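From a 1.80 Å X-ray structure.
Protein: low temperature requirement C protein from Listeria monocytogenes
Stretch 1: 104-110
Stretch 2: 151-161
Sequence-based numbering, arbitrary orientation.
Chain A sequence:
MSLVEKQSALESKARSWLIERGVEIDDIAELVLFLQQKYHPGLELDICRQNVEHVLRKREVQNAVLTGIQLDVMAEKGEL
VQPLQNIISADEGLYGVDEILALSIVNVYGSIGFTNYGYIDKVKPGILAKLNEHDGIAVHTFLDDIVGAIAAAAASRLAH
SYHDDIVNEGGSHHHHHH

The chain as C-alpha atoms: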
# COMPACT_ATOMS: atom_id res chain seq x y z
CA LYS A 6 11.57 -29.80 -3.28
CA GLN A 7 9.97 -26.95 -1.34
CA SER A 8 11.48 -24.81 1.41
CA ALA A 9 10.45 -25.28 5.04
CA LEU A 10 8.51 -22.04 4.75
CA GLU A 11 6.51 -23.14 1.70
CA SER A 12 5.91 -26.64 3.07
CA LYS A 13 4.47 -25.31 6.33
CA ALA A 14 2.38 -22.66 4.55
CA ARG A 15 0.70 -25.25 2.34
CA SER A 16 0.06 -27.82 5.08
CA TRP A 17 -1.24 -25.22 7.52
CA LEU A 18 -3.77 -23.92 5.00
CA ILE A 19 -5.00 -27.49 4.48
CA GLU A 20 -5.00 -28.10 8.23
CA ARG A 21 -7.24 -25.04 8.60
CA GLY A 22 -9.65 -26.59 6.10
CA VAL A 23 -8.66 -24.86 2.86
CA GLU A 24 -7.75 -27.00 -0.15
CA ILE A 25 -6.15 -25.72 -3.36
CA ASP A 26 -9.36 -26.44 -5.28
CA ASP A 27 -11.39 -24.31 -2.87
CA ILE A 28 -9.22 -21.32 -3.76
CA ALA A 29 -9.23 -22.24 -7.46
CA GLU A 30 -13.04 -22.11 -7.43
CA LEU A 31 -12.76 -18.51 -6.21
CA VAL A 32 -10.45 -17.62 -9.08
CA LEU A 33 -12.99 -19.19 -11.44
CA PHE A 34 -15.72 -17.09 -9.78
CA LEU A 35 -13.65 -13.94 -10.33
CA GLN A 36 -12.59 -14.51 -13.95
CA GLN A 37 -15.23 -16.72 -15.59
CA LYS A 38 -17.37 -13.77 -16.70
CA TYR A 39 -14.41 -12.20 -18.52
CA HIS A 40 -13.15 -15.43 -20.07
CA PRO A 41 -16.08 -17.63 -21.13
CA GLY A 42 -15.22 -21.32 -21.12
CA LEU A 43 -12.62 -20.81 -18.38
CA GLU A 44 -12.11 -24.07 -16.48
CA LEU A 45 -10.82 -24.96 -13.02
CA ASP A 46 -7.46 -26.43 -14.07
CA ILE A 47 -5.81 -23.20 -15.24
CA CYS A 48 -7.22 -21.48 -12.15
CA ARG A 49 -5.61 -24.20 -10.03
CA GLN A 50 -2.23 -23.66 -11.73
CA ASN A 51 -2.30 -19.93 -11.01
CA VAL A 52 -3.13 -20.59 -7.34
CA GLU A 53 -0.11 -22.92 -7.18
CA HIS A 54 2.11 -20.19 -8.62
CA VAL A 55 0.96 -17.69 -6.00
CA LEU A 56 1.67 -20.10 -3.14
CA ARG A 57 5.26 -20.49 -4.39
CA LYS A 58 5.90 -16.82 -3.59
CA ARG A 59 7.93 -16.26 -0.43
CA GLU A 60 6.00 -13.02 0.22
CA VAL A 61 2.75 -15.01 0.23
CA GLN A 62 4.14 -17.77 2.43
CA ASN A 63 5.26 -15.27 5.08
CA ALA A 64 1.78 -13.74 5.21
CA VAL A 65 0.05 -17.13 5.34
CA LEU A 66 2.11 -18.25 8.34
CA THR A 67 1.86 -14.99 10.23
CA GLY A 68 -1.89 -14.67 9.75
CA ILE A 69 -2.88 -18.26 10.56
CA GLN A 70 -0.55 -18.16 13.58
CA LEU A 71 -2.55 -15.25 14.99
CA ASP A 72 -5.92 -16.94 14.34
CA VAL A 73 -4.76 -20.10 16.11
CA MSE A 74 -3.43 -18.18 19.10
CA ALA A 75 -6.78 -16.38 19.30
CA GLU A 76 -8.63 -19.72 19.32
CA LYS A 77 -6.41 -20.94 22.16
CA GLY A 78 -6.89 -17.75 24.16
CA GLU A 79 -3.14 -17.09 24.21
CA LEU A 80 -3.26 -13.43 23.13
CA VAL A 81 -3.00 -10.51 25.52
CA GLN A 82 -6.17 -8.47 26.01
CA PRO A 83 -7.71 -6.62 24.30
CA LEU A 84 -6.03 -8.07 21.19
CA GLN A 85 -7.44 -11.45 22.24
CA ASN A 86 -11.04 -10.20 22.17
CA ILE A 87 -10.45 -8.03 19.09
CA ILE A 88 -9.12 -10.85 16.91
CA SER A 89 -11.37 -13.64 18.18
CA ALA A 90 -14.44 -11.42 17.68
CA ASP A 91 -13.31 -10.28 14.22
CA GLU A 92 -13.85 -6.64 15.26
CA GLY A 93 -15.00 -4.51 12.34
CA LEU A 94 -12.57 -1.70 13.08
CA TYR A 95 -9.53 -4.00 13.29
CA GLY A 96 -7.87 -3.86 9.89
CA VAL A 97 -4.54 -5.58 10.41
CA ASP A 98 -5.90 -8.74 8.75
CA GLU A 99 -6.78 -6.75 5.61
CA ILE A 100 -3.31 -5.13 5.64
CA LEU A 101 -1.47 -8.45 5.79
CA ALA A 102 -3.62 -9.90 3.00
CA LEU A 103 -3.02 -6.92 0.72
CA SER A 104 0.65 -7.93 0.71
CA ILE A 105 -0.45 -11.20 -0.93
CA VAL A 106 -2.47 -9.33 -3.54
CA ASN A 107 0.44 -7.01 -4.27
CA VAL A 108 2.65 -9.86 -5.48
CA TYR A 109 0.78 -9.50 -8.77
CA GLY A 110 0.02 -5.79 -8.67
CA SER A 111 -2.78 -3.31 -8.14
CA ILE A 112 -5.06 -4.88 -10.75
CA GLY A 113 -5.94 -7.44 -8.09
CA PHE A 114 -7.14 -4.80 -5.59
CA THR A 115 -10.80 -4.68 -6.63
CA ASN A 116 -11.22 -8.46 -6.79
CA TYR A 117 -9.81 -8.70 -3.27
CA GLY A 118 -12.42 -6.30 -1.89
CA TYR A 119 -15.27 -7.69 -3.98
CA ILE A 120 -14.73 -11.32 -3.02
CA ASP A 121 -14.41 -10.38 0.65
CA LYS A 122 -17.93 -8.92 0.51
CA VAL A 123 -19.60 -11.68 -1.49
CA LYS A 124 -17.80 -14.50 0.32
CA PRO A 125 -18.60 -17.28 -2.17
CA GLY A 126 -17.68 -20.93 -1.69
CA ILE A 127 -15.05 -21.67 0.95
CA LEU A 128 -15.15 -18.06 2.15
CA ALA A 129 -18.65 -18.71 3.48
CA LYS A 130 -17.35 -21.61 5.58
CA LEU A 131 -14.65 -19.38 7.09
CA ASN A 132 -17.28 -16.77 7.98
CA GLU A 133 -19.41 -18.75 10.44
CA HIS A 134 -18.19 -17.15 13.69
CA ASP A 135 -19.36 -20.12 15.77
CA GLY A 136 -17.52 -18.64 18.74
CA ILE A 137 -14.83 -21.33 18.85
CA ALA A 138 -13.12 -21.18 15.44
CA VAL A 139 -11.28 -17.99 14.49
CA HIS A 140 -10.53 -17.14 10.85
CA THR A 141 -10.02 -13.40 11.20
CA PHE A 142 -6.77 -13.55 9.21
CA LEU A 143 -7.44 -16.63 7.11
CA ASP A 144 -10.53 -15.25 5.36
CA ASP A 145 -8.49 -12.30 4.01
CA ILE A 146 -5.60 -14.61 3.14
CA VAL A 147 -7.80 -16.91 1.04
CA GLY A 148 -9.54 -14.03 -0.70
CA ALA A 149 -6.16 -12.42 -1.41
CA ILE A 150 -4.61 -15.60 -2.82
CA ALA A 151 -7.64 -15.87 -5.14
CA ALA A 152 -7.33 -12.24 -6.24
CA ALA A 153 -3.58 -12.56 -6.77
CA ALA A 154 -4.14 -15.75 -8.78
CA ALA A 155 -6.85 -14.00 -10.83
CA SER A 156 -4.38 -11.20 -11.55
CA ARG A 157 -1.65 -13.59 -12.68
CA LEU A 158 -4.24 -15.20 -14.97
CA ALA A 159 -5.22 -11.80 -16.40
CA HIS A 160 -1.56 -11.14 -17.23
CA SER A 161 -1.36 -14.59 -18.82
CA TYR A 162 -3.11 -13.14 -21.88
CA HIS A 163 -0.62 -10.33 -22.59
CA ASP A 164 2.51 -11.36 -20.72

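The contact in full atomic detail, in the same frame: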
# COMPACT_ATOMS: atom_id res chain seq x y z
N SER A 104 -0.72 -7.63 1.11
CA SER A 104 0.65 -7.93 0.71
C SER A 104 0.67 -9.16 -0.22
O SER A 104 1.59 -9.32 -1.03
CB SER A 104 1.53 -8.19 1.94
OG SER A 104 1.25 -9.44 2.54
N ILE A 105 -0.34 -10.01 -0.08
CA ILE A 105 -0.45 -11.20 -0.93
C ILE A 105 -0.93 -10.72 -2.29
O ILE A 105 -0.40 -11.11 -3.32
CB ILE A 105 -1.46 -12.21 -0.35
CG1 ILE A 105 -0.90 -12.81 0.95
CG2 ILE A 105 -1.77 -13.30 -1.37
CD1 ILE A 105 -1.88 -13.75 1.66
N VAL A 106 -1.95 -9.87 -2.29
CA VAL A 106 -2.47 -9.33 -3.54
C VAL A 106 -1.39 -8.61 -4.33
O VAL A 106 -1.26 -8.79 -5.55
CB VAL A 106 -3.61 -8.32 -3.28
CG1 VAL A 106 -4.10 -7.73 -4.60
CG2 VAL A 106 -4.75 -8.99 -2.54
N ASN A 107 -0.61 -7.79 -3.63
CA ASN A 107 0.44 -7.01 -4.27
C ASN A 107 1.49 -7.78 -5.05
O ASN A 107 2.14 -7.20 -5.92
CB ASN A 107 1.13 -6.13 -3.23
CG ASN A 107 0.53 -4.75 -3.18
OD1 ASN A 107 0.41 -4.14 -2.11
ND2 ASN A 107 0.14 -4.23 -4.34
N VAL A 108 1.66 -9.07 -4.76
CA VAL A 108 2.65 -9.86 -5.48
C VAL A 108 2.37 -9.83 -6.98
O VAL A 108 3.28 -10.02 -7.79
CB VAL A 108 2.68 -11.32 -4.98
CG1 VAL A 108 3.72 -12.10 -5.75
CG2 VAL A 108 3.00 -11.35 -3.50
N TYR A 109 1.12 -9.59 -7.36
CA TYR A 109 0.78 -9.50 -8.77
C TYR A 109 0.20 -8.15 -9.17
O TYR A 109 -0.48 -8.02 -10.19
CB TYR A 109 -0.14 -10.66 -9.18
CG TYR A 109 0.63 -11.95 -9.37
CD1 TYR A 109 1.50 -12.11 -10.44
CD2 TYR A 109 0.54 -12.98 -8.44
CE1 TYR A 109 2.28 -13.25 -10.59
CE2 TYR A 109 1.31 -14.14 -8.57
CZ TYR A 109 2.18 -14.26 -9.65
OH TYR A 109 2.96 -15.39 -9.78
N GLY A 110 0.46 -7.14 -8.34
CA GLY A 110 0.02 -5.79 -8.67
C GLY A 110 -1.36 -5.30 -8.28
O GLY A 110 -2.22 -6.06 -7.82
N ALA A 151 -6.76 -15.76 -3.97
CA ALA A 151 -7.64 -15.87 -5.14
C ALA A 151 -7.48 -14.66 -6.06
O ALA A 151 -7.36 -14.80 -7.29
CB ALA A 151 -9.09 -15.99 -4.68
N ALA A 152 -7.47 -13.47 -5.47
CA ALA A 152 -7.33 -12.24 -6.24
C ALA A 152 -5.96 -12.16 -6.91
O ALA A 152 -5.85 -11.71 -8.05
CB ALA A 152 -7.53 -11.03 -5.32
N ALA A 153 -4.92 -12.59 -6.20
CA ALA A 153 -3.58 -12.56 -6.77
C ALA A 153 -3.52 -13.54 -7.94
O ALA A 153 -2.95 -13.23 -8.99
CB ALA A 153 -2.55 -12.94 -5.71
N ALA A 154 -4.11 -14.72 -7.75
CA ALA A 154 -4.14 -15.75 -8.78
C ALA A 154 -4.93 -15.25 -9.99
O ALA A 154 -4.55 -15.51 -11.13
CB ALA A 154 -4.76 -17.04 -8.23
N ALA A 155 -6.03 -14.55 -9.74
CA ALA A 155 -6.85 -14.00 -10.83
C ALA A 155 -6.06 -12.96 -11.62
O ALA A 155 -6.21 -12.83 -12.83
CB ALA A 155 -8.12 -13.37 -10.27
N SER A 156 -5.21 -12.22 -10.91
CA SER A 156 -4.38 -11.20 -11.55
C SER A 156 -3.30 -11.85 -12.42
O SER A 156 -3.05 -11.41 -13.54
CB SER A 156 -3.72 -10.33 -10.47
OG SER A 156 -2.78 -9.45 -11.06
N ARG A 157 -2.68 -12.90 -11.90
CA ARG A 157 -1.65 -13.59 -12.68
C ARG A 157 -2.29 -14.13 -13.97
O ARG A 157 -1.71 -14.06 -15.05
CB ARG A 157 -1.03 -14.74 -11.89
CG ARG A 157 0.07 -15.46 -12.66
CD ARG A 157 0.70 -16.59 -11.86
NE ARG A 157 1.85 -17.16 -12.57
CZ ARG A 157 1.77 -17.86 -13.70
NH1 ARG A 157 0.59 -18.09 -14.25
NH2 ARG A 157 2.88 -18.31 -14.28
N LEU A 158 -3.50 -14.65 -13.83
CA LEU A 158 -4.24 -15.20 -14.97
C LEU A 158 -4.49 -14.08 -15.99
O LEU A 158 -4.26 -14.26 -17.18
CB LEU A 158 -5.57 -15.79 -14.48
CG LEU A 158 -6.50 -16.52 -15.46
CD1 LEU A 158 -7.55 -17.31 -14.69
CD2 LEU A 158 -7.16 -15.51 -16.38
N ALA A 159 -4.96 -12.93 -15.51
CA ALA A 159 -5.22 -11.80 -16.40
C ALA A 159 -3.97 -11.46 -17.21
O ALA A 159 -4.05 -11.22 -18.42
CB ALA A 159 -5.67 -10.59 -15.60
N HIS A 160 -2.82 -11.44 -16.55
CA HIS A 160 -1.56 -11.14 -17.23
C HIS A 160 -1.18 -12.24 -18.21
O HIS A 160 -0.45 -12.00 -19.17
CB HIS A 160 -0.42 -10.95 -16.23
CG HIS A 160 -0.36 -9.58 -15.63
ND1 HIS A 160 -1.10 -9.22 -14.52
CD2 HIS A 160 0.35 -8.48 -15.99
CE1 HIS A 160 -0.85 -7.95 -14.23
NE2 HIS A 160 0.02 -7.48 -15.10
N SER A 161 -1.67 -13.45 -17.96
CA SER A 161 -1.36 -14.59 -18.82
C SER A 161 -1.88 -14.45 -20.25
O SER A 161 -1.64 -15.32 -21.08
CB SER A 161 -1.92 -15.88 -18.20
OG SER A 161 -1.32 -16.15 -16.94

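A segment that enters as helix, 104-106, and continues through Y109 and G110 packs against the alanine-rich helix 151-160, burying 355 Å² summed over both sides. S104 lies out of reach of this helix, its OG hydrogen-bonded elsewhere in the structure. Contact begins at I105, whose CA-CB bond points sideways: its carbonyl O lies 3.7 Å from A153 CB, and its CG2 comes within 4.4 Å of the same methyl. At V106 the backbones come nearest, V106 CA to A153 CA being 4.7 Å, an approach that suits alanine because its lone methyl takes little room; A153 CB sits 4.2 Å from V106 CA. The t rotamer of V106 leaves CG2 4.4 Å from A152 CB, adding a second small apolar contact. The CA-CB bond of N107 points away, while the chain turns through the V108 N to I105 O (3.2 Å) and Y109 N to V106 O (3.1 Å) hydrogen bonds.

Y109 is the centre of the contact, with 118 Å² covered. Its CA-CB bond points toward the helix, and CD2 lies 4.1 Å from A153 CB and 3.5 Å from A153 O. R157, extended with chi1 to chi3 all t, lies along one ring face: its CB stands 3.8 Å from the ring centroid, 7° off the normal, in a CH-pi contact, and CD reaches 3.3 Å from Y109 OH. The arginine thus offers its aliphatic portion to the aromatic face. One turn on from A152, S156 OG donates a 2.8 Å hydrogen bond to Y109 O. H160 CE1 lies 4.1 Å from that same Y109 O, the ring tethered by ND1 to S156 O at 3.1 Å. G110 closes the stretch with phi/psi of 87/171°, where a CB would jam against the carbonyl O of Y109.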